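Local coordinates for protein response regulator (Caulobacter vibrioides, PDB 3T0Y) that is a PhyR-type response regulator of a two-component system, its N-terminal sigma-like domain probably sequestering an anti-sigma factor by mimicking a sigma factor, at residues T36-Y45 / Q88-R98. Sequence-based numbering, arbitrary orientation. Where two conformers were deposited one is given.
Sequences TGDQATGDHY and QRLMRIAPRSR
With chi1 of Thr41 at -54°, OG1 stands beside its own backbone N and faces Arg98, whose chain, bent at chi3, brings NH2 to that hydroxyl. The contact illustrates how an N-capped helix start can join two helical units: in the all-helical N-terminal part, which probably resembles a sigma factor, it links the sigma2-like helices to the following sigma-like ones. The start of helix 39-54 packs on the 3-10 segment 90-92 and on the N-terminal turn of helix 95-106, with Gln88 just before them. Arg98 NH2 donates to Thr41 OG1 (3.0 Å, 165°) in the guanidinium plane, and also bonds Leu35 O of a second subunit. Thr41 in turn gives both N and OG1 to Asp38 OD2, from opposite faces of the carboxylate; the bond from N caps the helix. This relay probably polarises the hydroxyl. Pro95 CB lies 3.4 Å from Asp38 OD1. His44 CG is anti to the backbone N (chi1 160°), which lays the imidazole over selenomethionine Met91: Met91 CG makes a CH-pi contact, 3.8 Å from the centroid of the His44 ring. Gln88 NE2 comes to that ring's edge. Tyr45 OH bonds Ser81 OG. One water donates to Thr36 O and Met91 O at 2.9 and 3.0 Å.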
# COMPACT_ATOMS: atom_id res chain seq x y z
N THR C 36 0.42 -7.20 2.35
CA THR C 36 -0.02 -5.86 2.70
C THR C 36 -1.20 -5.31 1.89
O THR C 36 -1.72 -4.24 2.21
CB THR C 36 1.14 -4.86 2.62
OG1 THR C 36 1.44 -4.64 1.24
CG2 THR C 36 2.38 -5.39 3.35
N GLY C 37 -1.62 -6.02 0.84
CA GLY C 37 -2.90 -5.72 0.23
C GLY C 37 -2.92 -5.30 -1.22
O GLY C 37 -3.93 -5.51 -1.90
N ASP C 38 -1.83 -4.69 -1.68
CA ASP C 38 -1.67 -4.34 -3.08
C ASP C 38 -0.20 -4.04 -3.40
O ASP C 38 0.64 -4.00 -2.49
CB ASP C 38 -2.59 -3.16 -3.48
CG ASP C 38 -2.18 -1.83 -2.84
OD1 ASP C 38 -2.92 -0.84 -3.02
OD2 ASP C 38 -1.13 -1.77 -2.17
N GLN C 39 0.10 -3.85 -4.68
CA GLN C 39 1.49 -3.73 -5.12
C GLN C 39 2.10 -2.42 -4.66
O GLN C 39 3.29 -2.36 -4.35
CB GLN C 39 1.60 -3.86 -6.65
CG GLN C 39 2.98 -4.31 -7.13
CD GLN C 39 3.36 -5.69 -6.56
OE1 GLN C 39 2.84 -6.73 -7.01
NE2 GLN C 39 4.27 -5.71 -5.57
N ALA C 40 1.30 -1.36 -4.62
CA ALA C 40 1.80 -0.06 -4.17
C ALA C 40 2.25 -0.11 -2.71
O ALA C 40 3.35 0.32 -2.37
CB ALA C 40 0.75 1.02 -4.35
N THR C 41 1.38 -0.65 -1.86
CA THR C 41 1.71 -0.83 -0.46
C THR C 41 2.92 -1.78 -0.32
O THR C 41 3.86 -1.51 0.44
CB THR C 41 0.50 -1.35 0.34
OG1 THR C 41 -0.63 -0.49 0.13
CG2 THR C 41 0.81 -1.39 1.82
N GLY C 42 2.92 -2.87 -1.10
CA GLY C 42 4.01 -3.85 -1.02
C GLY C 42 5.36 -3.25 -1.45
O GLY C 42 6.38 -3.43 -0.77
N ASP C 43 5.35 -2.53 -2.57
CA ASP C 43 6.55 -1.85 -3.04
C ASP C 43 7.01 -0.79 -2.05
O ASP C 43 8.20 -0.55 -1.93
CB ASP C 43 6.31 -1.23 -4.42
CG ASP C 43 6.12 -2.28 -5.49
OD1 ASP C 43 6.36 -3.47 -5.19
OD2 ASP C 43 5.78 -1.94 -6.65
N HIS C 44 6.09 -0.15 -1.36
CA HIS C 44 6.50 0.80 -0.34
C HIS C 44 7.41 0.12 0.69
O HIS C 44 8.45 0.65 1.09
CB HIS C 44 5.29 1.43 0.36
CG HIS C 44 5.62 2.02 1.70
ND1 HIS C 44 6.30 3.22 1.84
CD2 HIS C 44 5.38 1.58 2.96
CE1 HIS C 44 6.45 3.49 3.12
NE2 HIS C 44 5.91 2.51 3.82
N TYR C 45 7.01 -1.08 1.12
CA TYR C 45 7.70 -1.78 2.20
C TYR C 45 9.02 -2.39 1.73
O TYR C 45 10.00 -2.44 2.48
CB TYR C 45 6.78 -2.84 2.82
CG TYR C 45 5.86 -2.27 3.87
CD1 TYR C 45 6.37 -1.78 5.07
CD2 TYR C 45 4.49 -2.20 3.65
CE1 TYR C 45 5.54 -1.24 6.03
CE2 TYR C 45 3.63 -1.66 4.62
CZ TYR C 45 4.17 -1.19 5.81
OH TYR C 45 3.36 -0.67 6.78
N GLN C 88 3.59 6.95 8.14
CA GLN C 88 4.07 5.64 7.78
C GLN C 88 3.22 4.51 8.35
O GLN C 88 3.14 3.43 7.77
CB GLN C 88 5.54 5.49 8.19
CG GLN C 88 6.47 6.54 7.55
CD GLN C 88 6.41 6.54 6.01
OE1 GLN C 88 5.55 7.20 5.40
NE2 GLN C 88 7.33 5.81 5.39
N ARG C 89 2.58 4.75 9.50
CA ARG C 89 1.70 3.74 10.07
C ARG C 89 0.52 3.47 9.14
O ARG C 89 -0.04 2.37 9.13
CB ARG C 89 1.17 4.16 11.44
CG ARG C 89 2.25 4.42 12.48
CD ARG C 89 1.79 3.97 13.87
NE ARG C 89 1.85 5.03 14.87
CZ ARG C 89 2.98 5.61 15.29
NH1 ARG C 89 4.15 5.25 14.78
NH2 ARG C 89 2.93 6.56 16.21
N LEU C 90 0.14 4.48 8.37
CA LEU C 90 -1.01 4.35 7.47
C LEU C 90 -0.81 3.20 6.48
O LEU C 90 -1.77 2.64 5.97
CB LEU C 90 -1.25 5.65 6.71
CG LEU C 90 -1.74 6.87 7.49
CD1 LEU C 90 -1.56 8.13 6.66
CD2 LEU C 90 -3.20 6.73 7.93
N MSE C 91 0.44 2.82 6.24
CA MSE C 91 0.71 1.77 5.26
C MSE C 91 0.35 0.37 5.79
O MSE C 91 0.30 -0.61 5.02
CB MSE C 91 2.16 1.86 4.77
CG MSE C 91 2.49 3.20 4.10
SE MSE C 91 1.14 3.83 2.79
CE MSE C 91 1.86 2.78 1.34
N ARG C 92 0.08 0.28 7.09
CA ARG C 92 -0.34 -0.98 7.72
C ARG C 92 -1.84 -1.20 7.61
O ARG C 92 -2.34 -2.24 8.00
CB ARG C 92 0.06 -1.00 9.20
CG ARG C 92 1.55 -1.05 9.41
CD ARG C 92 2.07 -2.41 9.00
NE ARG C 92 1.44 -3.43 9.83
CZ ARG C 92 2.00 -3.96 10.91
NH1 ARG C 92 3.23 -3.59 11.26
NH2 ARG C 92 1.34 -4.87 11.62
N ILE C 93 -2.56 -0.20 7.11
CA ILE C 93 -3.99 -0.35 6.88
C ILE C 93 -4.25 -0.90 5.47
O ILE C 93 -3.66 -0.46 4.48
CB ILE C 93 -4.68 1.01 7.02
CG1 ILE C 93 -4.49 1.53 8.44
CG2 ILE C 93 -6.14 0.90 6.63
CD1 ILE C 93 -4.76 2.98 8.59
N ALA C 94 -5.16 -1.87 5.38
CA ALA C 94 -5.56 -2.41 4.08
C ALA C 94 -5.87 -1.24 3.18
O ALA C 94 -6.58 -0.32 3.59
CB ALA C 94 -6.77 -3.31 4.21
N PRO C 95 -5.34 -1.27 1.96
CA PRO C 95 -5.47 -0.17 0.99
C PRO C 95 -6.90 0.39 0.83
O PRO C 95 -7.07 1.61 0.86
CB PRO C 95 -4.97 -0.79 -0.32
CG PRO C 95 -3.93 -1.81 0.15
CD PRO C 95 -4.49 -2.36 1.45
N ARG C 96 -7.91 -0.46 0.66
CA ARG C 96 -9.25 0.05 0.45
C ARG C 96 -9.79 0.71 1.72
O ARG C 96 -10.59 1.65 1.65
CB ARG C 96 -10.19 -1.04 -0.06
CG ARG C 96 -11.10 -0.58 -1.21
CD ARG C 96 -10.29 -0.29 -2.48
NE ARG C 96 -11.00 0.59 -3.41
CZ ARG C 96 -10.50 0.98 -4.59
NH1 ARG C 96 -9.31 0.56 -4.97
NH2 ARG C 96 -11.21 1.79 -5.37
N SER C 97 -9.33 0.25 2.87
CA SER C 97 -9.77 0.83 4.13
C SER C 97 -9.02 2.13 4.34
O SER C 97 -9.56 3.08 4.89
CB SER C 97 -9.52 -0.11 5.30
OG SER C 97 -10.21 -1.34 5.13
N ARG C 98 -7.78 2.15 3.89
CA ARG C 98 -6.97 3.37 3.98
C ARG C 98 -7.53 4.51 3.14
O ARG C 98 -7.48 5.68 3.54
CB ARG C 98 -5.55 3.09 3.53
CG ARG C 98 -4.58 4.14 4.01
CD ARG C 98 -3.17 3.58 4.00
NE ARG C 98 -2.74 3.30 2.66
CZ ARG C 98 -2.33 2.13 2.19
NH1 ARG C 98 -2.26 1.07 2.97
NH2 ARG C 98 -1.96 2.06 0.92
O HOH W 1 -0.99 -3.28 4.82
O HOH W 2 5.61 2.29 6.25